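Local coordinates for carbohydrate kinase, FGGY (Novosphingobium aromaticivorans, PDB 3H6E), which is probably a sugar kinase, expected to transfer phosphate from a nucleotide such as ATP to a carbohydrate, as other FGGY kinases do, at residues T8-L13 with D424-A429; A82-G87 with A153-W158; D249-V254 with G386-I391; R313-K318 with G395-A400; H334-L339 with N358-W363. One frame throughout, in Å; residues are numbered along the deposited sequence.

Contact 1: T8-L13 with D424-A429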
# COMPACT_ATOMS: atom_id res chain seq x y z
N THR A 8 16.77 10.64 -14.64
CA THR A 8 15.96 10.53 -13.43
C THR A 8 16.23 9.24 -12.66
O THR A 8 16.57 8.21 -13.24
CB THR A 8 14.47 10.61 -13.76
OG1 THR A 8 14.17 9.69 -14.81
CG2 THR A 8 14.11 12.02 -14.22
N ILE A 9 16.09 9.31 -11.34
CA ILE A 9 16.40 8.17 -10.47
C ILE A 9 15.39 8.03 -9.34
O ILE A 9 15.11 8.98 -8.60
CB ILE A 9 17.81 8.30 -9.86
CG1 ILE A 9 18.87 8.30 -10.96
CG2 ILE A 9 18.05 7.17 -8.87
CD1 ILE A 9 20.25 8.74 -10.50
N VAL A 10 14.83 6.83 -9.20
CA VAL A 10 13.88 6.56 -8.14
C VAL A 10 14.49 5.65 -7.09
O VAL A 10 15.02 4.58 -7.41
CB VAL A 10 12.60 5.90 -8.69
CG1 VAL A 10 11.56 5.79 -7.59
CG2 VAL A 10 12.06 6.67 -9.88
N ILE A 11 14.43 6.07 -5.83
CA ILE A 11 14.88 5.23 -4.72
C ILE A 11 13.67 4.68 -3.96
O ILE A 11 12.94 5.44 -3.32
CB ILE A 11 15.81 5.99 -3.77
CG1 ILE A 11 15.48 7.48 -3.79
CG2 ILE A 11 17.25 5.79 -4.17
CD1 ILE A 11 16.58 8.35 -3.21
N ASP A 12 13.45 3.38 -4.06
CA ASP A 12 12.30 2.75 -3.43
C ASP A 12 12.73 1.85 -2.28
O ASP A 12 12.95 0.66 -2.46
CB ASP A 12 11.50 1.94 -4.46
CG ASP A 12 10.15 1.51 -3.93
OD1 ASP A 12 9.98 1.46 -2.70
OD2 ASP A 12 9.25 1.23 -4.75
N LEU A 13 12.82 2.45 -1.10
CA LEU A 13 13.27 1.73 0.08
C LEU A 13 12.08 1.13 0.83
O LEU A 13 11.68 1.62 1.89
CB LEU A 13 14.09 2.68 0.95
CG LEU A 13 15.15 3.34 0.06
CD1 LEU A 13 15.56 4.71 0.56
CD2 LEU A 13 16.36 2.43 -0.12
N ASP A 424 7.40 -2.03 -13.58
CA ASP A 424 8.22 -2.05 -12.37
C ASP A 424 7.52 -1.27 -11.27
O ASP A 424 6.94 -0.21 -11.52
CB ASP A 424 9.61 -1.47 -12.62
CG ASP A 424 10.50 -1.53 -11.39
OD1 ASP A 424 11.03 -2.62 -11.09
OD2 ASP A 424 10.65 -0.48 -10.72
N VAL A 425 7.59 -1.79 -10.06
CA VAL A 425 6.87 -1.23 -8.93
C VAL A 425 7.16 0.27 -8.72
O VAL A 425 6.36 0.98 -8.11
CB VAL A 425 7.19 -2.01 -7.63
CG1 VAL A 425 8.51 -1.55 -7.04
CG2 VAL A 425 6.06 -1.85 -6.63
N SER A 426 8.29 0.74 -9.24
CA SER A 426 8.74 2.11 -8.99
C SER A 426 8.32 3.13 -10.04
O SER A 426 8.62 4.32 -9.91
CB SER A 426 10.27 2.15 -8.82
OG SER A 426 10.70 1.45 -7.67
N PHE A 427 7.61 2.69 -11.08
CA PHE A 427 7.25 3.60 -12.17
C PHE A 427 6.48 4.83 -11.69
O PHE A 427 6.79 5.95 -12.09
CB PHE A 427 6.45 2.89 -13.26
CG PHE A 427 5.80 3.84 -14.23
CD1 PHE A 427 6.56 4.58 -15.12
CD2 PHE A 427 4.42 4.02 -14.23
CE1 PHE A 427 5.97 5.46 -16.00
CE2 PHE A 427 3.82 4.90 -15.12
CZ PHE A 427 4.60 5.62 -16.00
N GLY A 428 5.47 4.60 -10.86
CA GLY A 428 4.57 5.66 -10.43
C GLY A 428 5.22 7.01 -10.21
O GLY A 428 4.71 8.03 -10.67
N ALA A 429 6.35 7.02 -9.52
CA ALA A 429 7.03 8.26 -9.16
C ALA A 429 7.35 9.16 -10.35
O ALA A 429 7.33 10.38 -10.24
CB ALA A 429 8.29 7.96 -8.36
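Two kinds of interaction join strand 9-13 to the loop 424-429, one polar and one apolar. The polar one is weak: Ser426 OG donates to Asp12 OD2 over 3.3 Å. Asp12 holds its CG anti to the backbone N (chi1 -168°), which places OD2 beside Ser426 OG, and the same OD2 lies 3.7 Å from Val425 CG1. Asp12 OD1 faces another acidic group, that of Asp233, a proximity that may raise the pKa of one of them. The apolar part rests on Val10, whose CG1, also anti to its backbone N, sits 4.0 Å from Ala429 CB and 4.1 Å from Ser426 CB. Bonds inside the loop fix its shape. Phe427 N reaches Asp424 O at 3.0 Å in a type I turn, while Ser426 N donates to Asp424 OD2 at 3.0 Å, an Asx turn whose donor comes from well above the carboxylate plane (53°). Val10 and Asp12 also touch Val75 on the adjacent strand 71-76. Strand 9-13 turns back into strand 17-23, a hairpin consistent with the phosphate-1 region of the actin-like ATPase fold, here met by a loop of the C-terminal half.

Contact 2: A82-G87 with A153-W158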
# COMPACT_ATOMS: atom_id res chain seq x y z
N ALA A 82 11.32 8.85 11.34
CA ALA A 82 12.72 9.15 11.64
C ALA A 82 12.84 10.42 12.46
O ALA A 82 12.05 11.36 12.29
CB ALA A 82 13.52 9.26 10.35
N ALA A 83 13.82 10.45 13.35
CA ALA A 83 14.04 11.60 14.22
C ALA A 83 15.44 12.17 14.03
O ALA A 83 16.43 11.44 13.98
CB ALA A 83 13.82 11.21 15.68
N LEU A 84 15.52 13.49 13.91
CA LEU A 84 16.80 14.17 13.75
C LEU A 84 17.07 15.06 14.96
O LEU A 84 16.30 15.98 15.23
CB LEU A 84 16.80 15.03 12.48
CG LEU A 84 16.27 14.39 11.20
CD1 LEU A 84 16.29 15.39 10.06
CD2 LEU A 84 17.07 13.14 10.84
N THR A 85 18.15 14.77 15.68
CA THR A 85 18.57 15.61 16.79
C THR A 85 19.78 16.43 16.37
O THR A 85 20.79 15.89 15.93
CB THR A 85 18.91 14.78 18.04
OG1 THR A 85 17.91 13.78 18.25
CG2 THR A 85 18.98 15.68 19.27
N ASP A 86 19.67 17.75 16.51
CA ASP A 86 20.72 18.67 16.08
C ASP A 86 21.15 18.43 14.63
O ASP A 86 22.35 18.42 14.32
CB ASP A 86 21.92 18.60 17.02
CG ASP A 86 21.71 19.39 18.30
OD1 ASP A 86 21.03 20.44 18.24
OD2 ASP A 86 22.21 18.96 19.36
N GLY A 87 20.18 18.21 13.75
CA GLY A 87 20.44 18.13 12.33
C GLY A 87 21.07 16.84 11.83
O GLY A 87 21.56 16.80 10.70
N ALA A 153 10.07 7.91 3.95
CA ALA A 153 10.32 8.30 2.56
C ALA A 153 11.06 9.64 2.48
O ALA A 153 12.03 9.78 1.73
CB ALA A 153 9.02 8.36 1.79
N GLN A 154 10.58 10.61 3.25
CA GLN A 154 11.17 11.95 3.24
C GLN A 154 12.54 11.95 3.88
O GLN A 154 13.35 12.85 3.64
CB GLN A 154 10.25 12.96 3.94
CG GLN A 154 9.06 13.37 3.11
CD GLN A 154 8.24 12.18 2.66
OE1 GLN A 154 8.14 11.91 1.46
NE2 GLN A 154 7.66 11.46 3.61
N TYR A 155 12.81 10.95 4.71
CA TYR A 155 14.10 10.89 5.40
C TYR A 155 15.21 10.82 4.37
O TYR A 155 16.28 11.41 4.54
CB TYR A 155 14.20 9.69 6.34
CG TYR A 155 15.64 9.42 6.71
CD1 TYR A 155 16.29 10.22 7.64
CD2 TYR A 155 16.36 8.41 6.09
CE1 TYR A 155 17.61 10.00 7.96
CE2 TYR A 155 17.69 8.18 6.41
CZ TYR A 155 18.31 8.98 7.35
OH TYR A 155 19.63 8.76 7.68
N TRP A 156 14.95 10.09 3.30
CA TRP A 156 15.95 9.88 2.28
C TRP A 156 16.13 11.11 1.41
O TRP A 156 17.21 11.36 0.89
CB TRP A 156 15.59 8.64 1.46
CG TRP A 156 15.63 7.43 2.33
CD1 TRP A 156 14.57 6.70 2.78
CD2 TRP A 156 16.80 6.83 2.90
NE1 TRP A 156 15.01 5.67 3.58
CE2 TRP A 156 16.38 5.73 3.67
CE3 TRP A 156 18.17 7.12 2.82
CZ2 TRP A 156 17.27 4.91 4.36
CZ3 TRP A 156 19.05 6.31 3.51
CH2 TRP A 156 18.60 5.22 4.27
N ALA A 157 15.07 11.91 1.29
CA ALA A 157 15.15 13.17 0.56
C ALA A 157 15.92 14.23 1.36
O ALA A 157 16.31 15.25 0.81
CB ALA A 157 13.76 13.67 0.18
N TRP A 158 16.13 13.97 2.65
CA TRP A 158 16.91 14.87 3.50
C TRP A 158 18.34 14.36 3.57
O TRP A 158 19.28 15.12 3.81
CB TRP A 158 16.30 14.94 4.90
CG TRP A 158 17.24 15.42 5.97
CD1 TRP A 158 17.32 16.69 6.47
CD2 TRP A 158 18.22 14.65 6.67
NE1 TRP A 158 18.30 16.76 7.44
CE2 TRP A 158 18.86 15.52 7.58
CE3 TRP A 158 18.63 13.31 6.61
CZ2 TRP A 158 19.89 15.09 8.43
CZ3 TRP A 158 19.65 12.89 7.46
CH2 TRP A 158 20.26 13.77 8.35
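Trp158 N is the best-held polar atom, gripped by two backbone carbonyls of its own helix: Tyr155 O at 3.2 Å, and Gln154 O at the same separation in a bond that is weak. No hydrogen bond crosses between the segments, so side-chain packing carries the contact. Trp158 has its CG anti to the backbone N (chi1 160°), which sends the indole out to meet Leu84 tip to tip. Leu84 CD1 lies 3.7 Å from the centroid of the five-membered ring and 18° off its normal, a CH-pi contact over the face. The other branch, Leu84 CD2, comes to the edge of the Tyr155 ring, 4.3 Å from Tyr155 CE1. Two residues earlier in the strand, Ala82 CB meets Tyr155 CD1 at 4.0 Å. Gly87 O approaches the indole in its plane, 3.3 Å from Trp158 CZ2. An alanine at Trp158 would remove the face on which Leu84 CD1 rests and would probably leave Leu84 and the Gly87 backbone loosely held against the helix. Strand 81-85 is the middle one of a three-stranded antiparallel sheet, flanked by 88-89 and 148-151; helix 152-159 follows directly from the latter, the axis of its segment 153-158 running 38° from that of strand 82-85, while Trp156 packs on helix 50-63.

Contact 3: D249-V254 with G386-I391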
# COMPACT_ATOMS: atom_id res chain seq x y z
N ASP A 249 -8.12 10.75 -14.05
CA ASP A 249 -8.74 11.60 -13.06
C ASP A 249 -10.15 11.13 -12.70
O ASP A 249 -10.82 11.72 -11.85
CB ASP A 249 -8.81 13.03 -13.60
CG ASP A 249 -8.32 14.04 -12.60
OD1 ASP A 249 -7.82 13.62 -11.54
OD2 ASP A 249 -8.44 15.25 -12.89
N ASN A 250 -10.59 10.06 -13.36
CA ASN A 250 -11.94 9.55 -13.18
C ASN A 250 -12.18 8.88 -11.83
O ASN A 250 -11.23 8.53 -11.12
CB ASN A 250 -12.29 8.56 -14.30
CG ASN A 250 -12.08 9.16 -15.69
OD1 ASN A 250 -12.48 10.28 -15.96
ND2 ASN A 250 -11.44 8.39 -16.57
N GLU A 251 -13.44 8.71 -11.49
CA GLU A 251 -13.80 7.94 -10.31
C GLU A 251 -13.33 6.52 -10.54
O GLU A 251 -13.79 5.85 -11.48
CB GLU A 251 -15.31 7.99 -10.08
CG GLU A 251 -15.70 8.08 -8.62
CD GLU A 251 -15.67 6.74 -7.95
OE1 GLU A 251 -16.24 5.80 -8.53
OE2 GLU A 251 -15.09 6.63 -6.85
N ALA A 252 -12.40 6.05 -9.71
CA ALA A 252 -11.80 4.74 -9.92
C ALA A 252 -11.31 4.14 -8.62
O ALA A 252 -11.05 4.86 -7.66
CB ALA A 252 -10.66 4.83 -10.92
N THR A 253 -11.19 2.82 -8.60
CA THR A 253 -10.67 2.11 -7.45
C THR A 253 -9.59 1.13 -7.89
O THR A 253 -9.80 0.36 -8.82
CB THR A 253 -11.78 1.32 -6.73
OG1 THR A 253 -12.70 2.24 -6.11
CG2 THR A 253 -11.20 0.40 -5.68
N VAL A 254 -8.45 1.16 -7.22
CA VAL A 254 -7.42 0.15 -7.45
C VAL A 254 -7.51 -0.94 -6.39
O VAL A 254 -7.49 -0.66 -5.19
CB VAL A 254 -6.00 0.76 -7.47
CG1 VAL A 254 -4.97 -0.35 -7.66
CG2 VAL A 254 -5.88 1.81 -8.57
N GLY A 386 -17.92 2.45 -1.28
CA GLY A 386 -18.60 3.11 -2.38
C GLY A 386 -17.87 3.05 -3.71
O GLY A 386 -18.05 3.92 -4.56
N SER A 387 -17.04 2.02 -3.89
CA SER A 387 -16.32 1.82 -5.15
C SER A 387 -17.29 1.59 -6.30
O SER A 387 -18.18 0.74 -6.22
CB SER A 387 -15.36 0.63 -5.06
OG SER A 387 -14.19 0.95 -4.33
N THR A 388 -17.11 2.36 -7.37
CA THR A 388 -17.93 2.22 -8.57
C THR A 388 -17.15 2.61 -9.82
O THR A 388 -16.04 3.16 -9.72
CB THR A 388 -19.18 3.11 -8.51
OG1 THR A 388 -18.80 4.47 -8.29
CG2 THR A 388 -20.12 2.65 -7.40
N GLY A 389 -17.73 2.34 -10.98
CA GLY A 389 -17.23 2.86 -12.24
C GLY A 389 -16.07 2.10 -12.85
O GLY A 389 -16.22 1.43 -13.86
N ARG A 390 -14.89 2.23 -12.24
CA ARG A 390 -13.69 1.61 -12.77
C ARG A 390 -12.91 0.93 -11.66
O ARG A 390 -12.60 1.54 -10.64
CB ARG A 390 -12.81 2.66 -13.45
CG ARG A 390 -13.56 3.50 -14.47
CD ARG A 390 -12.80 4.75 -14.83
NE ARG A 390 -13.71 5.84 -15.17
CZ ARG A 390 -14.02 6.19 -16.41
NH1 ARG A 390 -13.49 5.55 -17.44
NH2 ARG A 390 -14.86 7.20 -16.61
N ILE A 391 -12.60 -0.35 -11.86
CA ILE A 391 -11.77 -1.08 -10.91
C ILE A 391 -10.57 -1.70 -11.61
O ILE A 391 -10.72 -2.44 -12.58
CB ILE A 391 -12.57 -2.18 -10.19
CG1 ILE A 391 -13.78 -1.58 -9.49
CG2 ILE A 391 -11.69 -2.90 -9.19
CD1 ILE A 391 -14.48 -2.53 -8.55
O HOH W 1 -14.48 3.93 -7.51
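Matching first torsions bring two hydroxyls together: in Thr253 (chi1 -69°) and Ser387 (chi1 -77°) the oxygen lies anti to the carbonyl carbon, and Thr253 OG1 and Ser387 OG share a hydrogen bond of 2.7 Å in which either may donate. They meet beside the parallel pairing of strands 252-256 and 390-394, at the centre of the mixed sheet of the C-terminal actin-like ATPase domain. There Thr253 N donates to Arg390 O at 2.8 Å, almost along the C=O axis, a well-directed bond that, with the backbone bond of Thr253 to Leu392, defines the parallel register. Thr253 and Ile391 put their side chains on one face of the sheet, where both touch Leu382 of helix 363-384. An ordered water extends the hydroxyl pair: it bonds Thr253 OG1 at 2.8 Å, accepts from Thr388 N at 3.1 Å and donates weakly to Glu251 OE1. The Glu251 chain bends at chi2, and its OE2 is salt-bridged to Arg265 on strand 261-266. Just before the strand, the Asn250 amide stacks on one face of the Arg390 guanidinium, planes 24° apart, with Asn250 ND2 3.4 Å from Arg390 CZ; that ND2 donates to Glu246 O. Glu251 O meets the guanidinium at its edge. One residue past Arg390, Ile391 CA makes a C-H...O contact to Thr253 O at 3.2 Å.

Contact 4: R313-K318 with G395-A400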
# COMPACT_ATOMS: atom_id res chain seq x y z
N ARG A 313 -0.64 -25.37 -6.16
CA ARG A 313 -2.05 -25.29 -6.53
C ARG A 313 -2.58 -23.86 -6.43
O ARG A 313 -3.79 -23.63 -6.31
CB ARG A 313 -2.87 -26.27 -5.69
CG ARG A 313 -2.36 -27.70 -5.78
CD ARG A 313 -3.31 -28.71 -5.15
NE ARG A 313 -3.24 -28.68 -3.69
CZ ARG A 313 -2.63 -29.60 -2.95
NH1 ARG A 313 -2.03 -30.64 -3.53
NH2 ARG A 313 -2.62 -29.50 -1.63
N ARG A 314 -1.67 -22.89 -6.50
CA ARG A 314 -2.05 -21.48 -6.58
C ARG A 314 -2.98 -21.25 -7.76
O ARG A 314 -2.72 -21.70 -8.87
CB ARG A 314 -0.80 -20.60 -6.73
CG ARG A 314 -0.22 -20.09 -5.42
CD ARG A 314 1.09 -19.36 -5.69
NE ARG A 314 1.31 -18.24 -4.78
CZ ARG A 314 2.08 -18.28 -3.70
NH1 ARG A 314 2.73 -19.40 -3.39
NH2 ARG A 314 2.22 -17.21 -2.93
N VAL A 315 -4.07 -20.53 -7.52
CA VAL A 315 -5.11 -20.33 -8.53
C VAL A 315 -4.71 -19.37 -9.66
O VAL A 315 -5.49 -19.13 -10.57
CB VAL A 315 -6.41 -19.82 -7.91
CG1 VAL A 315 -6.90 -20.79 -6.84
CG2 VAL A 315 -6.20 -18.43 -7.33
N ASP A 316 -3.50 -18.82 -9.59
CA ASP A 316 -3.05 -17.87 -10.61
C ASP A 316 -2.09 -18.47 -11.64
O ASP A 316 -1.68 -17.78 -12.58
CB ASP A 316 -2.43 -16.62 -9.96
CG ASP A 316 -1.18 -16.93 -9.16
OD1 ASP A 316 -1.16 -17.98 -8.47
OD2 ASP A 316 -0.23 -16.12 -9.20
N ILE A 317 -1.74 -19.74 -11.46
CA ILE A 317 -0.86 -20.44 -12.40
C ILE A 317 -1.46 -20.45 -13.80
O ILE A 317 -2.53 -21.03 -14.03
CB ILE A 317 -0.58 -21.88 -11.94
CG1 ILE A 317 0.24 -21.87 -10.64
CG2 ILE A 317 0.15 -22.65 -13.02
CD1 ILE A 317 0.37 -23.22 -9.97
N LYS A 318 -0.76 -19.82 -14.74
CA LYS A 318 -1.30 -19.54 -16.07
C LYS A 318 -1.87 -20.74 -16.85
O LYS A 318 -3.07 -20.77 -17.13
CB LYS A 318 -0.28 -18.77 -16.91
CG LYS A 318 0.03 -17.39 -16.35
CD LYS A 318 1.36 -16.86 -16.84
CE LYS A 318 1.82 -15.69 -15.98
NZ LYS A 318 1.78 -16.04 -14.53
N GLY A 395 -1.50 -7.03 -8.67
CA GLY A 395 -0.96 -8.11 -7.87
C GLY A 395 -1.10 -9.44 -8.59
O GLY A 395 -1.58 -9.49 -9.72
N ARG A 396 -0.68 -10.52 -7.94
CA ARG A 396 -0.65 -11.83 -8.60
C ARG A 396 -2.02 -12.39 -8.96
O ARG A 396 -2.15 -13.17 -9.90
CB ARG A 396 0.17 -12.84 -7.78
CG ARG A 396 -0.51 -13.38 -6.53
CD ARG A 396 0.39 -14.42 -5.86
NE ARG A 396 -0.15 -14.91 -4.59
CZ ARG A 396 -0.84 -16.03 -4.44
NH1 ARG A 396 -1.10 -16.80 -5.49
NH2 ARG A 396 -1.28 -16.39 -3.24
N PHE A 397 -3.05 -12.00 -8.22
CA PHE A 397 -4.39 -12.53 -8.45
C PHE A 397 -5.09 -11.86 -9.64
O PHE A 397 -6.27 -12.10 -9.90
CB PHE A 397 -5.24 -12.45 -7.18
CG PHE A 397 -4.80 -13.42 -6.11
CD1 PHE A 397 -5.33 -14.70 -6.06
CD2 PHE A 397 -3.86 -13.05 -5.17
CE1 PHE A 397 -4.93 -15.58 -5.09
CE2 PHE A 397 -3.45 -13.93 -4.20
CZ PHE A 397 -3.99 -15.20 -4.16
N ALA A 398 -4.34 -11.02 -10.35
CA ALA A 398 -4.79 -10.49 -11.63
C ALA A 398 -4.75 -11.55 -12.72
O ALA A 398 -5.54 -11.53 -13.65
CB ALA A 398 -3.94 -9.29 -12.03
N GLU A 399 -3.81 -12.48 -12.57
CA GLU A 399 -3.70 -13.62 -13.48
C GLU A 399 -4.70 -14.71 -13.11
O GLU A 399 -4.69 -15.79 -13.70
CB GLU A 399 -2.28 -14.18 -13.48
CG GLU A 399 -1.38 -13.64 -14.58
CD GLU A 399 -0.85 -12.25 -14.29
OE1 GLU A 399 -0.79 -11.88 -13.10
OE2 GLU A 399 -0.48 -11.54 -15.25
N ALA A 400 -5.55 -14.42 -12.13
CA ALA A 400 -6.55 -15.39 -11.67
C ALA A 400 -7.88 -15.21 -12.41
O ALA A 400 -8.80 -14.56 -11.90
CB ALA A 400 -6.75 -15.28 -10.17
O HOH W 2 -3.50 -18.71 -4.81
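Arg396 NH1 has two acceptors: Asp316 OD1 at 3.2 Å, a salt bridge whose hydrogen bond is weak because it is bent to 123°, and an ordered water at 3.1 Å. That water also accepts, weakly, from Val315 N, so it links the loops a second time. Arg314 NE lies only 2.9 Å from Arg396 NH1, but both are donors and no bond forms; the nearby carboxylate of Asp316 probably eases the repulsion, and Arg314 NH1 is salt-bridged to Asp311. The Arg396 chain is extended from CG to NE, with CG in the crowded position between the backbone N and the carbonyl carbon, and its guanidinium lies between Phe397 CZ on one face and Arg314 NH2 on the other. An alanine at Arg396 would remove the partner of Asp316 OD1 and one of the two donors to the water, and would probably weaken the link between the loops. Ala398 N and Glu399 N are met within the turn, by Gly395 O and Arg396 O, each at 3.2 Å; Phe397 N instead donates to Thr257 OG1. Val315 CG2 meets the edge of the Phe397 ring, 3.8 Å from Phe397 CE1. The 3-10 turn 396-398, with Ala400 at the N-cap of helix 401-410, makes the strand-loop-helix connection after strand 390-394, a region that in related FGGY kinases borders the nucleotide site.

Contact 5: H334-L339 with N358-W363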
# COMPACT_ATOMS: atom_id res chain seq x y z
N HIS A 334 -24.03 -26.56 -8.87
CA HIS A 334 -24.21 -27.48 -7.75
C HIS A 334 -24.19 -26.74 -6.42
O HIS A 334 -24.31 -27.35 -5.36
CB HIS A 334 -23.15 -28.58 -7.75
CG HIS A 334 -23.45 -29.71 -8.69
ND1 HIS A 334 -22.65 -30.01 -9.78
CD2 HIS A 334 -24.46 -30.60 -8.71
CE1 HIS A 334 -23.16 -31.04 -10.42
NE2 HIS A 334 -24.26 -31.42 -9.80
N GLY A 335 -24.04 -25.42 -6.48
CA GLY A 335 -24.03 -24.60 -5.28
C GLY A 335 -22.84 -24.90 -4.39
O GLY A 335 -22.91 -24.73 -3.17
N ARG A 336 -21.75 -25.36 -5.00
CA ARG A 336 -20.52 -25.63 -4.26
C ARG A 336 -19.85 -24.32 -3.88
O ARG A 336 -19.37 -23.59 -4.75
CB ARG A 336 -19.55 -26.47 -5.11
CG ARG A 336 -20.13 -27.76 -5.66
CD ARG A 336 -19.00 -28.68 -6.12
NE ARG A 336 -19.45 -29.65 -7.11
CZ ARG A 336 -20.11 -30.76 -6.81
NH1 ARG A 336 -20.42 -31.03 -5.55
NH2 ARG A 336 -20.48 -31.60 -7.78
N MSE A 337 -19.80 -24.01 -2.59
CA MSE A 337 -19.25 -22.72 -2.17
C MSE A 337 -18.61 -22.69 -0.77
O MSE A 337 -18.68 -23.66 -0.01
CB MSE A 337 -20.34 -21.66 -2.27
CG MSE A 337 -21.45 -21.83 -1.26
SE MSE A 337 -22.94 -20.66 -1.65
CE MSE A 337 -23.68 -20.54 0.15
N ILE A 338 -18.00 -21.55 -0.46
CA ILE A 338 -17.24 -21.34 0.77
C ILE A 338 -17.79 -20.15 1.55
O ILE A 338 -18.00 -19.08 0.98
CB ILE A 338 -15.77 -21.02 0.46
CG1 ILE A 338 -15.15 -22.10 -0.44
CG2 ILE A 338 -14.97 -20.83 1.74
CD1 ILE A 338 -13.87 -21.66 -1.12
N LEU A 339 -18.01 -20.33 2.84
CA LEU A 339 -18.48 -19.23 3.69
C LEU A 339 -17.33 -18.62 4.50
O LEU A 339 -16.47 -19.34 5.01
CB LEU A 339 -19.59 -19.72 4.62
CG LEU A 339 -20.73 -20.50 3.96
CD1 LEU A 339 -21.84 -20.75 4.96
CD2 LEU A 339 -21.27 -19.76 2.75
N ASN A 358 -21.47 -28.42 -0.16
CA ASN A 358 -21.22 -29.28 -1.31
C ASN A 358 -19.76 -29.11 -1.72
O ASN A 358 -19.45 -28.64 -2.82
CB ASN A 358 -22.16 -28.94 -2.46
CG ASN A 358 -23.61 -28.92 -2.04
OD1 ASN A 358 -23.97 -29.43 -0.98
ND2 ASN A 358 -24.46 -28.33 -2.87
N ARG A 359 -18.87 -29.47 -0.81
CA ARG A 359 -17.44 -29.38 -1.05
C ARG A 359 -17.04 -30.23 -2.25
O ARG A 359 -17.35 -31.42 -2.29
CB ARG A 359 -16.66 -29.78 0.20
CG ARG A 359 -15.25 -30.31 -0.04
CD ARG A 359 -14.29 -29.74 0.99
NE ARG A 359 -13.30 -30.70 1.45
CZ ARG A 359 -13.11 -31.02 2.73
NH1 ARG A 359 -13.84 -30.43 3.67
NH2 ARG A 359 -12.18 -31.91 3.07
N PRO A 360 -16.38 -29.62 -3.24
CA PRO A 360 -15.90 -30.39 -4.39
C PRO A 360 -14.80 -31.32 -3.91
O PRO A 360 -14.09 -30.98 -2.96
CB PRO A 360 -15.33 -29.32 -5.33
CG PRO A 360 -15.78 -28.00 -4.77
CD PRO A 360 -15.96 -28.22 -3.30
N GLU A 361 -14.65 -32.47 -4.55
CA GLU A 361 -13.65 -33.43 -4.10
C GLU A 361 -12.42 -33.43 -5.00
O GLU A 361 -11.46 -34.15 -4.75
CB GLU A 361 -14.27 -34.83 -3.99
CG GLU A 361 -15.22 -34.96 -2.80
CD GLU A 361 -16.21 -36.09 -2.96
OE1 GLU A 361 -16.06 -36.88 -3.92
OE2 GLU A 361 -17.14 -36.19 -2.13
N ASP A 362 -12.44 -32.59 -6.03
CA ASP A 362 -11.28 -32.42 -6.89
C ASP A 362 -10.70 -31.02 -6.72
O ASP A 362 -11.40 -30.09 -6.32
CB ASP A 362 -11.64 -32.69 -8.35
CG ASP A 362 -12.64 -31.69 -8.89
OD1 ASP A 362 -12.34 -31.06 -9.94
OD2 ASP A 362 -13.71 -31.52 -8.27
N TRP A 363 -9.42 -30.87 -7.05
CA TRP A 363 -8.71 -29.62 -6.83
C TRP A 363 -9.18 -28.47 -7.72
O TRP A 363 -9.40 -27.37 -7.24
CB TRP A 363 -7.19 -29.82 -6.95
CG TRP A 363 -6.59 -30.39 -5.71
CD1 TRP A 363 -6.08 -31.65 -5.54
CD2 TRP A 363 -6.46 -29.74 -4.44
NE1 TRP A 363 -5.63 -31.81 -4.26
CE2 TRP A 363 -5.85 -30.65 -3.56
CE3 TRP A 363 -6.80 -28.47 -3.97
CZ2 TRP A 363 -5.58 -30.33 -2.23
CZ3 TRP A 363 -6.53 -28.15 -2.65
CH2 TRP A 363 -5.92 -29.08 -1.80
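Arg336 leaves the chain with CG anti to the carbonyl carbon and stays extended from CG to NE, running across Asn358 at about a right angle. Its CB lies 3.2 Å from Asn358 O, and its CG comes nearer still, 3.0 Å from the same oxygen. Arg336 CD is still 3.3 Å from Asn358 O and also meets Pro360 CG at 3.6 Å, as the arginine and proline side chains slide past each other in opposite directions. NE has a long, weak ion pair with Glu365. The guanidinium presents its edge to Asn358 O, with NH1 3.8 Å from that oxygen, and receives His334 CB over one face. Its NH2 in turn lies 3.3 Å above the plane of the His334 ring, toward the rim. Gly335 makes the Schellman turn that ends helix 328-333 before strand 337-339, which pairs antiparallel with strand 355-357; the loop starting at Asn358 then leads to Asp362, the N-cap of helix 363-384. The hydrogen bond between the segments is made by Asn358, whose ND2 donates to His334 O at 2.7 Å with an angle of 154° at the hydrogen. It arrives nearly along the C=O axis (171°), and His334 O lies close to the plane of the Asn358 amide.

How the contacts relate
Contact 1 opens first, at strand 9-13, and closes last, at 424-429, so its long loop holds the other four and joins the first strand to the C-terminal half. Contact 2, joining strand 81-85 to helix 152-159, closes before contacts 3, 4 and 5 open; it meets contact 1 where Leu13 packs on Trp156. Contact 3 pairs strands 252-256 and 390-394, and contact 4, from 313 to 400, crosses it, using the loop that follows strand 390-394. Contact 5 lies within both of these loops and joins the end of helix 328-333 to the loop before helix 363-384. It reaches contact 4 through the cation-pi pair of Arg313 and Trp363.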